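Local coordinates for protein RAP1B (Serratia marcescens, PDB 4AX2) that probably neutralises a type VI-secreted amidase toxin, giving the bacterium that makes the toxin resistance to it, at residues D121-S124 with R125-A129; D23-A26 with F27-Q30. All coordinates share one frame; numbering follows the deposited sequence.

Interaction 1: residues D121-S124 with R125-A129; sequences DKLS and RQLIA. With EDO (1,2-ethanediol), chain E.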
ATOM      1  N   ASP A 121      10.372   0.230   8.870  1.00 22.34           N
ATOM      2  CA  ASP A 121      11.427  -0.586   8.272  1.00 24.15           C
ATOM      3  C   ASP A 121      12.289  -1.253   9.369  1.00 24.84           C
ATOM      4  O   ASP A 121      12.579  -2.452   9.305  1.00 25.56           O
ATOM      5  CB  ASP A 121      12.301   0.201   7.308  0.50 25.76           C
ATOM      6  CG  ASP A 121      13.332  -0.678   6.624  0.50 27.35           C
ATOM      7  OD1 ASP A 121      12.959  -1.618   5.890  0.50 27.22           O
ATOM      8  OD2 ASP A 121      14.521  -0.425   6.832  0.50 30.15           O
ATOM      9  N   LYS A 122      12.662  -0.484  10.386  1.00 26.31           N
ATOM     10  CA  LYS A 122      13.434  -1.007  11.523  1.00 27.50           C
ATOM     11  C   LYS A 122      12.635  -2.083  12.276  1.00 25.78           C
ATOM     12  O   LYS A 122      13.135  -3.182  12.527  1.00 25.82           O
ATOM     13  CB  LYS A 122      13.807   0.153  12.464  1.00 30.06           C
ATOM     14  CG  LYS A 122      14.614  -0.245  13.698  1.00 33.41           C
ATOM     15  CD  LYS A 122      15.218   0.976  14.385  1.00 36.01           C
ATOM     16  CE  LYS A 122      16.035   0.588  15.617  1.00 39.79           C
ATOM     17  NZ  LYS A 122      16.696   1.757  16.278  1.00 42.59           N
ATOM     18  N   LEU A 123      11.390  -1.774  12.615  1.00 24.07           N
ATOM     19  CA  LEU A 123      10.539  -2.725  13.367  1.00 23.95           C
ATOM     20  C   LEU A 123      10.282  -4.010  12.594  1.00 23.55           C
ATOM     21  O   LEU A 123      10.276  -5.085  13.185  1.00 24.08           O
ATOM     22  CB  LEU A 123       9.222  -2.084  13.797  1.00 23.43           C
ATOM     23  CG  LEU A 123       8.223  -2.914  14.622  1.00 23.08           C
ATOM     24  CD1 LEU A 123       8.815  -3.297  15.984  1.00 24.59           C
ATOM     25  CD2 LEU A 123       6.942  -2.119  14.799  1.00 23.02           C
ATOM     26  N   SER A 124      10.103  -3.899  11.276  1.00 23.68           N
ATOM     27  CA  SER A 124       9.808  -5.036  10.401  1.00 23.26           C
ATOM     28  C   SER A 124      10.896  -6.126  10.423  1.00 25.47           C
ATOM     29  O   SER A 124      10.618  -7.314  10.191  1.00 25.82           O
ATOM     30  CB  SER A 124       9.576  -4.563   8.953  1.00 23.04           C
ATOM     31  OG  SER A 124      10.768  -4.186   8.286  1.00 23.67           O
ATOM     32  N   ARG A 125      12.126  -5.710  10.695  1.00 25.98           N
ATOM     33  CA  ARG A 125      13.250  -6.622  10.796  1.00 27.68           C
ATOM     34  C   ARG A 125      13.315  -7.246  12.185  1.00 28.55           C
ATOM     35  O   ARG A 125      13.634  -8.426  12.313  1.00 29.06           O
ATOM     36  CB  ARG A 125      14.545  -5.887  10.471  1.00 29.87           C
ATOM     37  CG  ARG A 125      14.604  -5.494   9.006  1.00 31.43           C
ATOM     38  CD  ARG A 125      15.634  -4.413   8.731  1.00 34.99           C
ATOM     39  NE  ARG A 125      15.415  -3.868   7.396  1.00 37.83           N
ATOM     40  CZ  ARG A 125      15.836  -4.416   6.258  1.00 39.30           C
ATOM     41  NH1 ARG A 125      16.545  -5.546   6.259  1.00 43.37           N
ATOM     42  NH2 ARG A 125      15.548  -3.815   5.101  1.00 40.02           N
ATOM     43  N   GLN A 126      12.955  -6.471  13.206  1.00 28.14           N
ATOM     44  CA  GLN A 126      12.999  -6.935  14.599  1.00 29.13           C
ATOM     45  C   GLN A 126      11.979  -8.027  14.921  1.00 28.24           C
ATOM     46  O   GLN A 126      12.234  -8.874  15.782  1.00 28.67           O
ATOM     47  CB  GLN A 126      12.779  -5.754  15.550  1.00 31.45           C
ATOM     48  CG  GLN A 126      13.845  -4.678  15.431  1.00 33.47           C
ATOM     49  CD  GLN A 126      13.582  -3.487  16.326  1.00 35.98           C
ATOM     50  OE1 GLN A 126      12.432  -3.090  16.522  1.00 37.77           O
ATOM     51  NE2 GLN A 126      14.653  -2.899  16.863  1.00 39.33           N
ATOM     52  N   LEU A 127      10.849  -8.038  14.217  1.00 25.20           N
ATOM     53  CA  LEU A 127       9.733  -8.932  14.546  1.00 25.73           C
ATOM     54  C   LEU A 127       9.756 -10.287  13.825  1.00 26.13           C
ATOM     55  O   LEU A 127       8.765 -11.045  13.888  1.00 27.88           O
ATOM     56  CB  LEU A 127       8.401  -8.216  14.258  1.00 23.90           C
ATOM     57  CG  LEU A 127       8.159  -6.951  15.100  1.00 23.75           C
ATOM     58  CD1 LEU A 127       6.820  -6.328  14.761  1.00 22.49           C
ATOM     59  CD2 LEU A 127       8.275  -7.237  16.602  1.00 26.11           C
ATOM     60  N   ILE A 128      10.849 -10.557  13.109  1.00 26.59           N
ATOM     61  CA  ILE A 128      11.014 -11.798  12.343  1.00 26.73           C
ATOM     62  C   ILE A 128      12.043 -12.692  13.028  1.00 27.45           C
ATOM     63  O   ILE A 128      13.165 -12.253  13.315  1.00 27.95           O
ATOM     64  CB  ILE A 128      11.426 -11.522  10.877  1.00 26.43           C
ATOM     65  CG1 ILE A 128      10.279 -10.816  10.130  1.00 25.86           C
ATOM     66  CG2 ILE A 128      11.808 -12.814  10.150  1.00 27.36           C
ATOM     67  CD1 ILE A 128       8.951 -11.567  10.136  1.00 24.95           C
ATOM     68  N   ALA A 129      11.635 -13.923  13.329  1.00 27.52           N
ATOM     69  CA  ALA A 129      12.571 -14.942  13.828  1.00 29.34           C
ATOM     70  C   ALA A 129      13.553 -15.296  12.721  1.00 29.91           C
ATOM     71  O   ALA A 129      13.180 -15.374  11.547  1.00 29.86           O
ATOM     72  CB  ALA A 129      11.828 -16.188  14.305  1.00 29.54           C
TER
HETATM   73  C1  EDO E1154      19.131  -5.169   3.611  1.00 58.70           C
HETATM   74  O1  EDO E1154      19.097  -6.169   4.629  1.00 59.15           O
HETATM   75  C2  EDO E1154      18.532  -5.760   2.338  1.00 58.87           C
HETATM   76  O2  EDO E1154      17.190  -5.299   2.218  1.00 61.22           O
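The flat guanidinium of R125 meets D121 at its edge: CG of D121 lies in the guanidinium plane, as does O2 of a bound 1,2-ethanediol, while the diol's O1 sits obliquely to that plane. D121 OD1 faces R125 NH2 at 3.5 Å, a long salt bridge with a weak hydrogen bond. The bridge is doubtful, because D121 is modelled in two conformers; in this one the carboxylate and guanidinium planes stand 74° apart and are far from coplanar. R125 NH1 donates weakly to the diol's O1 over 3.1 Å; the diol, probably left from crystallisation, also bonds D133.

One turn along helix 118-126, S124 OG donates to D121 O at 2.7 Å. With chi1 at 74°, OG sits between its own N and carbonyl carbon, which turns it back along the helix. R125 N donates to K122 O at 3.3 Å, approaching from above the carbonyl plane (60° out of it), and Q126 N shares that oxygen weakly. L127 N bonds L123 O, also weakly.

On the apolar side, L127 CD1 packs on L123 CG at 3.7 Å, and both leucines also touch I82 of helix 75-89. Separately, the amide oxygen OE1 of Q126 lies against L123 CD1 at 3.7 Å, the two side chains crossing at about a right angle.

The chemistry is that of a C-terminal helix end whose last backbone bonds are mostly weak. L127 is the first residue to leave helical angles, and buried S124 O, with CG1 of I128 at 3.5 Å, has no polar partner in the model. The end combines one short side-chain bond, to D121 O, with leucine packing; the ion pair probably adds little.

Interaction 2: residues D23-A26 with F27-Q30; sequences DPVA and FIKQ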
ATOM      1  N   ASP A  23      -2.832 -19.147  -7.044  1.00 45.77           N
ATOM      2  CA  ASP A  23      -2.196 -18.938  -5.728  1.00 42.39           C
ATOM      3  C   ASP A  23      -2.202 -17.447  -5.388  1.00 38.31           C
ATOM      4  O   ASP A  23      -1.320 -16.701  -5.813  1.00 37.12           O
ATOM      5  CB  ASP A  23      -0.773 -19.500  -5.556  0.70 41.71           C
ATOM      6  CG  ASP A  23      -0.292 -19.469  -4.058  0.70 40.25           C
ATOM      7  OD1 ASP A  23      -1.045 -18.961  -3.180  0.70 37.98           O
ATOM      8  OD2 ASP A  23       0.830 -19.957  -3.746  0.70 36.74           O
ATOM      9  N   PRO A  24      -3.203 -17.023  -4.599  1.00 36.77           N
ATOM     10  CA  PRO A  24      -3.357 -15.623  -4.207  1.00 33.92           C
ATOM     11  C   PRO A  24      -2.143 -15.016  -3.491  1.00 31.33           C
ATOM     12  O   PRO A  24      -1.919 -13.816  -3.612  1.00 28.64           O
ATOM     13  CB  PRO A  24      -4.572 -15.651  -3.277  1.00 33.78           C
ATOM     14  CG  PRO A  24      -5.348 -16.848  -3.695  1.00 36.64           C
ATOM     15  CD  PRO A  24      -4.307 -17.852  -4.075  1.00 36.74           C
ATOM     16  N   VAL A  25      -1.346 -15.818  -2.783  1.00 30.04           N
ATOM     17  CA  VAL A  25      -0.224 -15.262  -2.041  1.00 27.53           C
ATOM     18  C   VAL A  25       1.148 -15.584  -2.624  1.00 26.73           C
ATOM     19  O   VAL A  25       2.148 -15.351  -1.971  1.00 25.07           O
ATOM     20  CB  VAL A  25      -0.279 -15.646  -0.552  1.00 28.20           C
ATOM     21  CG1 VAL A  25      -1.454 -14.927   0.122  1.00 28.69           C
ATOM     22  CG2 VAL A  25      -0.366 -17.166  -0.392  1.00 28.47           C
ATOM     23  N   ALA A  26       1.197 -16.077  -3.861  1.00 26.72           N
ATOM     24  CA  ALA A  26       2.468 -16.314  -4.533  1.00 26.69           C
ATOM     25  C   ALA A  26       3.387 -15.102  -4.407  1.00 25.56           C
ATOM     26  O   ALA A  26       4.581 -15.231  -4.151  1.00 25.73           O
ATOM     27  CB  ALA A  26       2.239 -16.663  -6.004  1.00 27.67           C
ATOM     28  N   PHE A  27       2.833 -13.901  -4.573  1.00 24.25           N
ATOM     29  CA  PHE A  27       3.670 -12.707  -4.520  1.00 23.47           C
ATOM     30  C   PHE A  27       4.212 -12.384  -3.114  1.00 22.83           C
ATOM     31  O   PHE A  27       5.257 -11.753  -2.986  1.00 23.11           O
ATOM     32  CB  PHE A  27       2.934 -11.494  -5.140  1.00 23.39           C
ATOM     33  CG  PHE A  27       1.923 -10.853  -4.245  1.00 22.47           C
ATOM     34  CD1 PHE A  27       0.657 -11.407  -4.084  1.00 22.87           C
ATOM     35  CD2 PHE A  27       2.199  -9.647  -3.621  1.00 21.58           C
ATOM     36  CE1 PHE A  27      -0.286 -10.796  -3.266  1.00 21.99           C
ATOM     37  CE2 PHE A  27       1.264  -9.040  -2.803  1.00 20.55           C
ATOM     38  CZ  PHE A  27       0.021  -9.609  -2.630  1.00 20.79           C
ATOM     39  N   ILE A  28       3.515 -12.826  -2.074  1.00 22.00           N
ATOM     40  CA  ILE A  28       3.955 -12.658  -0.675  1.00 21.73           C
ATOM     41  C   ILE A  28       5.082 -13.652  -0.328  1.00 22.27           C
ATOM     42  O   ILE A  28       6.058 -13.326   0.372  1.00 21.24           O
ATOM     43  CB  ILE A  28       2.756 -12.887   0.292  1.00 21.69           C
ATOM     44  CG1 ILE A  28       1.629 -11.870   0.061  1.00 22.41           C
ATOM     45  CG2 ILE A  28       3.175 -12.791   1.763  1.00 21.49           C
ATOM     46  CD1 ILE A  28       2.089 -10.448   0.300  1.00 22.87           C
ATOM     47  N   LYS A  29       4.936 -14.864  -0.848  1.00 23.01           N
ATOM     48  CA  LYS A  29       5.878 -15.957  -0.580  1.00 24.05           C
ATOM     49  C   LYS A  29       7.265 -15.700  -1.160  1.00 24.79           C
ATOM     50  O   LYS A  29       8.229 -16.294  -0.705  1.00 25.52           O
ATOM     51  CB  LYS A  29       5.320 -17.260  -1.137  1.00 24.51           C
ATOM     52  CG  LYS A  29       4.091 -17.723  -0.387  1.00 25.01           C
ATOM     53  CD  LYS A  29       3.524 -18.998  -0.966  1.00 26.81           C
ATOM     54  CE  LYS A  29       2.583 -19.656   0.018  1.00 28.08           C
ATOM     55  NZ  LYS A  29       1.917 -20.852  -0.578  1.00 30.40           N
ATOM     56  N   GLN A  30       7.351 -14.812  -2.155  1.00 26.00           N
ATOM     57  CA  GLN A  30       8.626 -14.404  -2.744  1.00 27.33           C
ATOM     58  C   GLN A  30       9.279 -13.194  -2.040  1.00 26.30           C
ATOM     59  O   GLN A  30      10.419 -12.830  -2.362  1.00 24.99           O
ATOM     60  CB  GLN A  30       8.486 -14.187  -4.259  0.70 30.75           C
ATOM     61  CG  GLN A  30       7.584 -13.049  -4.674  0.70 31.77           C
ATOM     62  CD  GLN A  30       7.496 -12.914  -6.177  0.70 34.65           C
ATOM     63  OE1 GLN A  30       7.881 -11.886  -6.746  0.70 37.90           O
ATOM     64  NE2 GLN A  30       7.003 -13.959  -6.837  0.70 35.36           N
TER
HETATM   65  O   HOH W   1      -0.020 -13.850  -6.317  1.00 25.62           O
HETATM   66  O   HOH W   2      -1.224 -20.374  -0.310  1.00 55.11           O
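Charge pairing joins D23 to K29 across the start of helix 26-29. K29 NZ stands 3.5 Å from D23 OD2, a long salt bridge with a weak hydrogen bond, and a doubtful one, since D23 is modelled in two conformers. With chi1 at -68°, K29 CG lies near V25 O, and the extended chain beyond it carries NZ to the aspartate, which it meets at about a right angle. In this conformer a water spans the same pair, donating to D23 OD1 and accepting from K29 NZ. K29 also makes a cation-pi contact with W136.

Among the backbone bonds, D23 to A26 form a type I beta turn closed by A26 N to D23 O. In the same D23 conformer, OD1 accepts from V25 N at 3.2 Å, an Asx turn, with the donor above the carboxylate plane (55° out of it). V25 O then takes K29 N at 3.0 Å, nearly in line with its C=O bond (169°), and I28 N more weakly. Another water links D23 O to F27 N, the latter bond weak.

The remaining contacts involve the F27 ring and the V25 side chain. P24 O is at the ring's edge, 3.5 Å from F27 CE1, and also accepts from R113 of the second subunit. CG1 of I28 covers one face, 3.8 Å above the ring's centre. V25 CB and I28 CB approach to 4.2 Å, and CG2 of V25 lies 3.9 Å from K29 CE; W70 touches V25, I28 and K29.

One carboxylate thus has two tasks in this conformer: OD1 accepts from V25 N within the turn, probably steadying it, while OD2 meets the lysine. The weak direct bond and the water bridge suggest a partly hydrated ion pair, whose electrostatic contribution is probably modest.

In the fold
Interactions 1 and 2 lie in series along the chain: interaction 2 leads into and runs along helix 26-29, and interaction 1 closes helix 118-126 near the other end of the sequence. Their centres are 20 Å apart and their nearest atoms about 10 Å, with no touch. The loop at 70-74 is common ground: W70 packs on 23-30, whereas P72 and D74 bond the backbone of 125-129. Each has a 1,2-ethanediol nearby, probably from the crystallisation liquor: R125 bonds one weakly, and the F27 side chain is about 4 Å from one. The second subunit reaches interaction 2 but not interaction 1. Nothing here identifies a toxin-binding surface.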